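Local structure of sortase B (Listeria monocytogenes serovar 1/2a, 5JCV) at residues A[18-23]-A[161-166]; A[96-101]-A[107-112]. The protein cleaves the C-terminal sorting signal of surface proteins and, through a thioester intermediate, attaches them covalently to the cell wall as a class B sortase. All coordinates share one frame; numbering follows the deposited sequence.

Contact 1. Residues A[18-23]-A[161-166]; sequences LTIIDT and ITLSTC
Leu163 reaches out from strand 160-165 and spends its two methyls on two different partners. Leu163 CD2 meets Leu18 CD2 tip to tip at 3.9 Å, and Leu163 CD1 meets Ile20 CD1, again end on, at 4.0 Å. Leu18 has CG anti to its backbone N (chi1 -179°), whereas Ile20 carries CG1 anti to its carbonyl carbon (chi1 -55°), and CD1 is the atom that reaches Leu163. Both distances are ordinary van der Waals contacts, and they are the whole of the tight part: the backbones stay far apart, Leu18 CA and Leu163 CA being 10.0 Å from each other, so the two segments meet through buried methyl groups alone. Beyond Ile20 the chain swings away in a type II turn from Ile20 to Thr23, with Ile21 and Asp22 exposed at its corners. The turn is tied by Thr23 OG1, which donates to Ile20 O at 2.8 Å from a position tilted out of the carbonyl plane; the matching backbone bond from Thr23 N is weak. At the other end, Cys166 follows directly on the strand and is partly exposed; a cysteine just after this strand is consistent with the sortase nucleophile. Phe99 of strand 98-102 packs against Leu18, Ile20 and Leu163 alike, Ile70 of strand 67-72 touches Leu163 from its own strand, and Leu18 pairs through its backbone with Tyr27 of strand 26-30.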
ATOM      1  N   LEU A  18       4.967   2.922  11.279  1.00 52.73           N
ATOM      2  CA  LEU A  18       4.823   3.824  12.432  1.00 52.29           C
ATOM      3  C   LEU A  18       6.205   4.200  12.972  1.00 48.51           C
ATOM      4  O   LEU A  18       7.087   3.346  13.155  1.00 47.88           O
ATOM      5  CB  LEU A  18       4.010   3.093  13.531  1.00 53.00           C
ATOM      6  CG  LEU A  18       3.747   3.911  14.806  1.00 54.42           C
ATOM      7  CD1 LEU A  18       2.897   5.141  14.540  1.00 53.58           C
ATOM      8  CD2 LEU A  18       3.063   3.084  15.874  1.00 53.93           C
ATOM      9  N   THR A  19       6.412   5.459  13.280  1.00 48.87           N
ATOM     10  CA  THR A  19       7.704   5.852  13.823  1.00 47.64           C
ATOM     11  C   THR A  19       7.478   6.911  14.877  1.00 48.84           C
ATOM     12  O   THR A  19       6.754   7.900  14.634  1.00 50.02           O
ATOM     13  CB  THR A  19       8.673   6.446  12.737  1.00 48.83           C
ATOM     14  OG1 THR A  19       9.067   5.406  11.836  1.00 51.11           O
ATOM     15  CG2 THR A  19       9.939   6.987  13.375  1.00 45.47           C
ATOM     16  N   ILE A  20       8.089   6.708  16.043  1.00 45.31           N
ATOM     17  CA  ILE A  20       8.127   7.773  17.023  1.00 46.80           C
ATOM     18  C   ILE A  20       9.607   7.983  17.386  1.00 46.98           C
ATOM     19  O   ILE A  20      10.296   7.063  17.825  1.00 46.90           O
ATOM     20  CB  ILE A  20       7.305   7.452  18.284  1.00 47.77           C
ATOM     21  CG1 ILE A  20       5.874   7.089  17.931  1.00 45.26           C
ATOM     22  CG2 ILE A  20       7.358   8.637  19.262  1.00 49.74           C
ATOM     23  CD1 ILE A  20       5.083   6.673  19.150  1.00 45.33           C
ATOM     24  N   ILE A  21      10.094   9.186  17.126  1.00 49.31           N
ATOM     25  CA  ILE A  21      11.492   9.569  17.385  1.00 51.20           C
ATOM     26  C   ILE A  21      11.876   9.324  18.846  1.00 49.41           C
ATOM     27  O   ILE A  21      11.070   9.552  19.738  1.00 51.95           O
ATOM     28  CB  ILE A  21      11.684  11.084  17.038  1.00 55.08           C
ATOM     29  CG1 ILE A  21      11.433  11.348  15.529  1.00 59.55           C
ATOM     30  CG2 ILE A  21      13.063  11.586  17.418  1.00 55.99           C
ATOM     31  CD1 ILE A  21      12.312  10.561  14.582  1.00 61.95           C
ATOM     32  N   ASP A  22      13.109   8.892  19.089  1.00 51.97           N
ATOM     33  CA  ASP A  22      13.645   8.632  20.451  1.00 51.21           C
ATOM     34  C   ASP A  22      12.897   7.492  21.149  1.00 48.66           C
ATOM     35  O   ASP A  22      12.743   7.493  22.355  1.00 51.96           O
ATOM     36  CB  ASP A  22      13.642   9.904  21.319  1.00 53.08           C
ATOM     37  CG  ASP A  22      14.443  11.064  20.672  1.00 58.38           C
ATOM     38  OD1 ASP A  22      15.364  10.823  19.877  1.00 60.48           O
ATOM     39  OD2 ASP A  22      14.161  12.224  20.963  1.00 59.32           O
ATOM     40  N   THR A  23      12.416   6.521  20.379  1.00 49.01           N
ATOM     41  CA  THR A  23      11.845   5.292  20.961  1.00 46.42           C
ATOM     42  C   THR A  23      12.253   4.131  20.116  1.00 45.03           C
ATOM     43  O   THR A  23      12.855   4.331  19.071  1.00 46.19           O
ATOM     44  CB  THR A  23      10.318   5.319  21.051  1.00 43.56           C
ATOM     45  OG1 THR A  23       9.740   5.082  19.752  1.00 44.05           O
ATOM     46  CG2 THR A  23       9.840   6.644  21.609  1.00 43.78           C
ATOM     47  N   ILE A 161      -6.073   9.065  15.463  1.00 53.87           N
ATOM     48  CA  ILE A 161      -5.397   7.791  15.513  1.00 53.08           C
ATOM     49  C   ILE A 161      -5.060   7.511  16.977  1.00 52.93           C
ATOM     50  O   ILE A 161      -4.699   8.424  17.721  1.00 50.50           O
ATOM     51  CB  ILE A 161      -4.195   7.731  14.568  1.00 56.81           C
ATOM     52  CG1 ILE A 161      -3.294   6.535  14.881  1.00 57.22           C
ATOM     53  CG2 ILE A 161      -3.407   8.998  14.634  1.00 64.02           C
ATOM     54  CD1 ILE A 161      -2.413   6.109  13.736  1.00 60.57           C
ATOM     55  N   THR A 162      -5.257   6.244  17.378  1.00 50.45           N
ATOM     56  CA  THR A 162      -5.080   5.800  18.751  1.00 47.10           C
ATOM     57  C   THR A 162      -4.004   4.742  18.732  1.00 47.31           C
ATOM     58  O   THR A 162      -4.094   3.749  17.971  1.00 48.66           O
ATOM     59  CB  THR A 162      -6.378   5.167  19.320  1.00 46.76           C
ATOM     60  OG1 THR A 162      -7.456   6.096  19.224  1.00 48.86           O
ATOM     61  CG2 THR A 162      -6.224   4.791  20.766  1.00 44.06           C
ATOM     62  N   LEU A 163      -2.978   4.959  19.549  1.00 45.05           N
ATOM     63  CA  LEU A 163      -2.007   3.940  19.791  1.00 44.19           C
ATOM     64  C   LEU A 163      -2.310   3.308  21.158  1.00 42.26           C
ATOM     65  O   LEU A 163      -2.487   4.009  22.144  1.00 45.58           O
ATOM     66  CB  LEU A 163      -0.620   4.554  19.750  1.00 41.83           C
ATOM     67  CG  LEU A 163      -0.222   5.305  18.497  1.00 41.71           C
ATOM     68  CD1 LEU A 163       1.209   5.710  18.640  1.00 42.60           C
ATOM     69  CD2 LEU A 163      -0.352   4.541  17.193  1.00 42.95           C
ATOM     70  N   SER A 164      -2.364   1.984  21.214  1.00 41.67           N
ATOM     71  CA  SER A 164      -2.691   1.281  22.470  1.00 40.19           C
ATOM     72  C   SER A 164      -1.934  -0.007  22.639  1.00 40.42           C
ATOM     73  O   SER A 164      -1.779  -0.784  21.677  1.00 40.19           O
ATOM     74  CB  SER A 164      -4.158   0.933  22.469  1.00 44.44           C
ATOM     75  OG  SER A 164      -4.578   0.237  23.636  1.00 44.45           O
ATOM     76  N   THR A 165      -1.488  -0.265  23.862  1.00 41.10           N
ATOM     77  CA  THR A 165      -0.904  -1.548  24.176  1.00 43.97           C
ATOM     78  C   THR A 165      -2.072  -2.523  24.276  1.00 45.12           C
ATOM     79  O   THR A 165      -3.212  -2.108  24.396  1.00 47.86           O
ATOM     80  CB  THR A 165      -0.053  -1.541  25.476  1.00 43.35           C
ATOM     81  OG1 THR A 165      -0.848  -1.169  26.602  1.00 42.87           O
ATOM     82  CG2 THR A 165       1.123  -0.537  25.368  1.00 45.07           C
ATOM     83  N   CYS A 166      -1.766  -3.803  24.224  1.00 46.80           N
ATOM     84  CA  CYS A 166      -2.740  -4.885  24.213  1.00 55.12           C
ATOM     85  C   CYS A 166      -1.970  -6.115  24.697  1.00 56.59           C
ATOM     86  O   CYS A 166      -1.024  -6.526  24.020  1.00 60.88           O
ATOM     87  CB  CYS A 166      -3.209  -5.149  22.760  1.00 52.97           C
ATOM     88  SG  CYS A 166      -4.752  -6.075  22.716  1.00 70.52           S
TER

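Contact 2. Residues A[96-101]-A[107-112]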
ATOM      1  N   HIS A  96       7.962  15.827  22.211  1.00 57.14           N
ATOM      2  CA  HIS A  96       7.510  14.956  21.105  1.00 57.72           C
ATOM      3  C   HIS A  96       6.012  15.062  20.888  1.00 55.41           C
ATOM      4  O   HIS A  96       5.314  14.076  20.903  1.00 55.58           O
ATOM      5  CB  HIS A  96       7.919  13.498  21.358  1.00 59.01           C
ATOM      6  CG  HIS A  96       9.387  13.313  21.554  1.00 57.74           C
ATOM      7  ND1 HIS A  96      10.000  13.462  22.781  1.00 59.85           N
ATOM      8  CD2 HIS A  96      10.369  13.008  20.674  1.00 61.30           C
ATOM      9  CE1 HIS A  96      11.300  13.253  22.649  1.00 60.57           C
ATOM     10  NE2 HIS A  96      11.548  12.978  21.377  1.00 59.69           N
ATOM     11  N   PRO A  97       5.525  16.274  20.607  1.00 56.23           N
ATOM     12  CA  PRO A  97       4.094  16.463  20.389  1.00 56.24           C
ATOM     13  C   PRO A  97       3.509  15.712  19.173  1.00 52.95           C
ATOM     14  O   PRO A  97       2.289  15.680  19.009  1.00 49.46           O
ATOM     15  CB  PRO A  97       3.974  17.999  20.213  1.00 59.01           C
ATOM     16  CG  PRO A  97       5.302  18.437  19.654  1.00 58.96           C
ATOM     17  CD  PRO A  97       6.333  17.420  20.123  1.00 58.34           C
ATOM     18  N   THR A  98       4.343  15.106  18.320  1.00 51.34           N
ATOM     19  CA  THR A  98       3.830  14.420  17.125  1.00 52.09           C
ATOM     20  C   THR A  98       4.579  13.144  16.802  1.00 50.96           C
ATOM     21  O   THR A  98       5.761  12.978  17.141  1.00 49.91           O
ATOM     22  CB  THR A  98       3.959  15.300  15.812  1.00 56.53           C
ATOM     23  OG1 THR A  98       5.332  15.334  15.392  1.00 52.44           O
ATOM     24  CG2 THR A  98       3.475  16.735  16.024  1.00 55.31           C
ATOM     25  N   PHE A  99       3.915  12.264  16.071  1.00 51.63           N
ATOM     26  CA  PHE A  99       4.599  11.126  15.475  1.00 52.06           C
ATOM     27  C   PHE A  99       4.162  10.960  14.020  1.00 54.17           C
ATOM     28  O   PHE A  99       3.243  11.651  13.564  1.00 51.26           O
ATOM     29  CB  PHE A  99       4.365   9.850  16.295  1.00 51.04           C
ATOM     30  CG  PHE A  99       2.944   9.402  16.366  1.00 50.01           C
ATOM     31  CD1 PHE A  99       2.445   8.479  15.465  1.00 52.44           C
ATOM     32  CD2 PHE A  99       2.101   9.878  17.356  1.00 52.74           C
ATOM     33  CE1 PHE A  99       1.126   8.083  15.524  1.00 52.59           C
ATOM     34  CE2 PHE A  99       0.782   9.465  17.434  1.00 52.75           C
ATOM     35  CZ  PHE A  99       0.287   8.567  16.522  1.00 53.32           C
ATOM     36  N   SER A 100       4.814  10.042  13.303  1.00 57.27           N
ATOM     37  CA  SER A 100       4.453   9.769  11.911  1.00 57.35           C
ATOM     38  C   SER A 100       3.882   8.411  11.686  1.00 55.57           C
ATOM     39  O   SER A 100       4.414   7.395  12.129  1.00 55.24           O
ATOM     40  CB  SER A 100       5.610  10.034  10.927  1.00 62.85           C
ATOM     41  OG  SER A 100       6.846   9.618  11.412  1.00 63.58           O
ATOM     42  N   TYR A 101       2.775   8.429  10.962  1.00 54.37           N
ATOM     43  CA  TYR A 101       1.997   7.270  10.665  1.00 57.18           C
ATOM     44  C   TYR A 101       1.895   7.203   9.155  1.00 61.29           C
ATOM     45  O   TYR A 101       1.408   8.142   8.540  1.00 59.54           O
ATOM     46  CB  TYR A 101       0.583   7.431  11.278  1.00 57.38           C
ATOM     47  CG  TYR A 101      -0.436   6.463  10.725  1.00 63.43           C
ATOM     48  CD1 TYR A 101      -0.260   5.079  10.871  1.00 64.89           C
ATOM     49  CD2 TYR A 101      -1.586   6.919  10.036  1.00 64.73           C
ATOM     50  CE1 TYR A 101      -1.188   4.179  10.351  1.00 65.02           C
ATOM     51  CE2 TYR A 101      -2.522   6.020   9.512  1.00 61.05           C
ATOM     52  CZ  TYR A 101      -2.316   4.647   9.672  1.00 63.44           C
ATOM     53  OH  TYR A 101      -3.177   3.712   9.150  1.00 61.27           O
ATOM     54  N   ASN A 107       1.850   9.297   4.124  1.00 76.59           N
ATOM     55  CA  ASN A 107       2.240   9.619   5.510  1.00 70.81           C
ATOM     56  C   ASN A 107       1.419  10.757   6.172  1.00 67.73           C
ATOM     57  O   ASN A 107       0.931  11.626   5.491  1.00 65.48           O
ATOM     58  CB  ASN A 107       3.699   9.980   5.510  1.00 70.90           C
ATOM     59  CG  ASN A 107       3.968  11.193   4.656  1.00 83.71           C
ATOM     60  OD1 ASN A 107       3.376  11.320   3.580  1.00 86.15           O
ATOM     61  ND2 ASN A 107       4.849  12.095   5.116  1.00 81.73           N
ATOM     62  N   TYR A 108       1.243  10.714   7.502  1.00 66.85           N
ATOM     63  CA  TYR A 108       0.626  11.812   8.290  1.00 64.77           C
ATOM     64  C   TYR A 108       1.561  12.134   9.460  1.00 66.02           C
ATOM     65  O   TYR A 108       2.240  11.243   9.957  1.00 68.91           O
ATOM     66  CB  TYR A 108      -0.753  11.432   8.854  1.00 65.18           C
ATOM     67  CG  TYR A 108      -1.726  10.915   7.805  1.00 72.05           C
ATOM     68  CD1 TYR A 108      -2.779  11.714   7.347  1.00 68.74           C
ATOM     69  CD2 TYR A 108      -1.578   9.627   7.260  1.00 67.73           C
ATOM     70  CE1 TYR A 108      -3.660  11.253   6.387  1.00 72.43           C
ATOM     71  CE2 TYR A 108      -2.449   9.155   6.298  1.00 75.93           C
ATOM     72  CZ  TYR A 108      -3.483   9.978   5.857  1.00 77.04           C
ATOM     73  OH  TYR A 108      -4.327   9.517   4.892  1.00 83.33           O
ATOM     74  N   GLU A 109       1.578  13.388   9.899  1.00 64.77           N
ATOM     75  CA  GLU A 109       2.235  13.779  11.143  1.00 70.27           C
ATOM     76  C   GLU A 109       1.194  14.050  12.228  1.00 70.00           C
ATOM     77  O   GLU A 109       0.597  15.125  12.311  1.00 68.90           O
ATOM     78  CB  GLU A 109       3.136  14.989  10.982  1.00 73.33           C
ATOM     79  CG  GLU A 109       4.502  14.803  11.645  1.00 77.16           C
ATOM     80  CD  GLU A 109       5.409  13.911  10.803  1.00 81.08           C
ATOM     81  OE1 GLU A 109       5.040  13.612   9.637  1.00 80.20           O
ATOM     82  OE2 GLU A 109       6.490  13.518  11.287  1.00 85.97           O
ATOM     83  N   VAL A 110       1.025  13.062  13.090  1.00 64.88           N
ATOM     84  CA  VAL A 110      -0.082  13.035  14.013  1.00 59.58           C
ATOM     85  C   VAL A 110       0.246  13.900  15.208  1.00 58.28           C
ATOM     86  O   VAL A 110       1.328  13.782  15.777  1.00 59.16           O
ATOM     87  CB  VAL A 110      -0.331  11.598  14.494  1.00 60.79           C
ATOM     88  CG1 VAL A 110      -1.543  11.576  15.408  1.00 61.72           C
ATOM     89  CG2 VAL A 110      -0.554  10.649  13.307  1.00 58.59           C
ATOM     90  N   GLU A 111      -0.717  14.724  15.596  1.00 56.27           N
ATOM     91  CA  GLU A 111      -0.586  15.669  16.680  1.00 58.73           C
ATOM     92  C   GLU A 111      -1.290  15.135  17.941  1.00 60.75           C
ATOM     93  O   GLU A 111      -2.537  15.137  18.045  1.00 55.95           O
ATOM     94  CB  GLU A 111      -1.223  17.000  16.244  1.00 62.74           C
ATOM     95  CG  GLU A 111      -0.513  18.216  16.774  1.00 69.86           C
ATOM     96  CD  GLU A 111      -1.171  19.552  16.416  1.00 73.21           C
ATOM     97  OE1 GLU A 111      -1.952  19.662  15.424  1.00 70.23           O
ATOM     98  OE2 GLU A 111      -0.865  20.524  17.161  1.00 75.43           O
ATOM     99  N   ILE A 112      -0.495  14.711  18.914  1.00 56.06           N
ATOM    100  CA  ILE A 112      -1.021  14.107  20.126  1.00 55.16           C
ATOM    101  C   ILE A 112      -1.820  15.108  20.967  1.00 55.71           C
ATOM    102  O   ILE A 112      -1.363  16.215  21.250  1.00 57.19           O
ATOM    103  CB  ILE A 112       0.130  13.540  20.978  1.00 53.41           C
ATOM    104  CG1 ILE A 112       0.759  12.338  20.275  1.00 52.76           C
ATOM    105  CG2 ILE A 112      -0.373  13.128  22.354  1.00 53.61           C
ATOM    106  CD1 ILE A 112       2.190  12.063  20.705  1.00 52.26           C
TER
HETATM  107  O   HOH W   1       0.958  17.200  20.434  1.00 48.09           O
HETATM  108  O   HOH W   2       6.614  13.273  13.959  1.00 61.66           O
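Tyr108 opens the ladder against Tyr101, its N donating to Tyr101 O at 2.8 Å and its O accepting from Tyr101 N. Their side chains run alongside each other, CD2 to CD2, and the edge of the Tyr108 ring also borders Tyr101 O. Glu109 turns to the other face of the hairpin, where its bent chain brings OE2 to 3.6 Å from Ser100 CB; a water donates to OE2 and also bonds Thr98 OG1, bridging the strands. Val110 makes the next hydrogen-bonded pair, with Phe99: Val110 N to Phe99 O is 2.7 Å. Its CB sits over one face of the Phe99 ring, 3.8 Å from the centroid, a CH-pi contact made possible by Phe99 chi1 of 63°, which folds the ring across toward Val110. Glu111 and Thr98 form a non-hydrogen-bonded pair on the Glu109 face. Past this last pair, Ile112 N donates to Pro97 O at 2.9 Å, and Ile112 CD1 lies at the edge of the Phe99 ring, in its plane. This antiparallel hairpin is flanked by strand 14-19, through a Thr19-Ser100 backbone bond, and by strand 176-182, whose Lys182 bonds Glu111 through the backbone; Phe99, Tyr101 and Val110 face strand 160-165.

The two contacts lie about 9 Å apart, centre to centre, in one sheet of the sortase domain. Along the chain the hairpin of contact 2 is nested within the long loop that contact 1 closes. Strands 14-19 and 98-102 are neighbours although they are the first and last in the strand order, so the curled sheet closes on itself as in the sortase beta-barrel. Inside, Ile161 CG2 packs on Val110 CG1, making the interior of contact 1 continuous with the buried face of the hairpin. At the periphery, Asp22 OD2 and His96 NE2 probably share a hydrogen bond, linking the turn at 20-23 to the start of the hairpin.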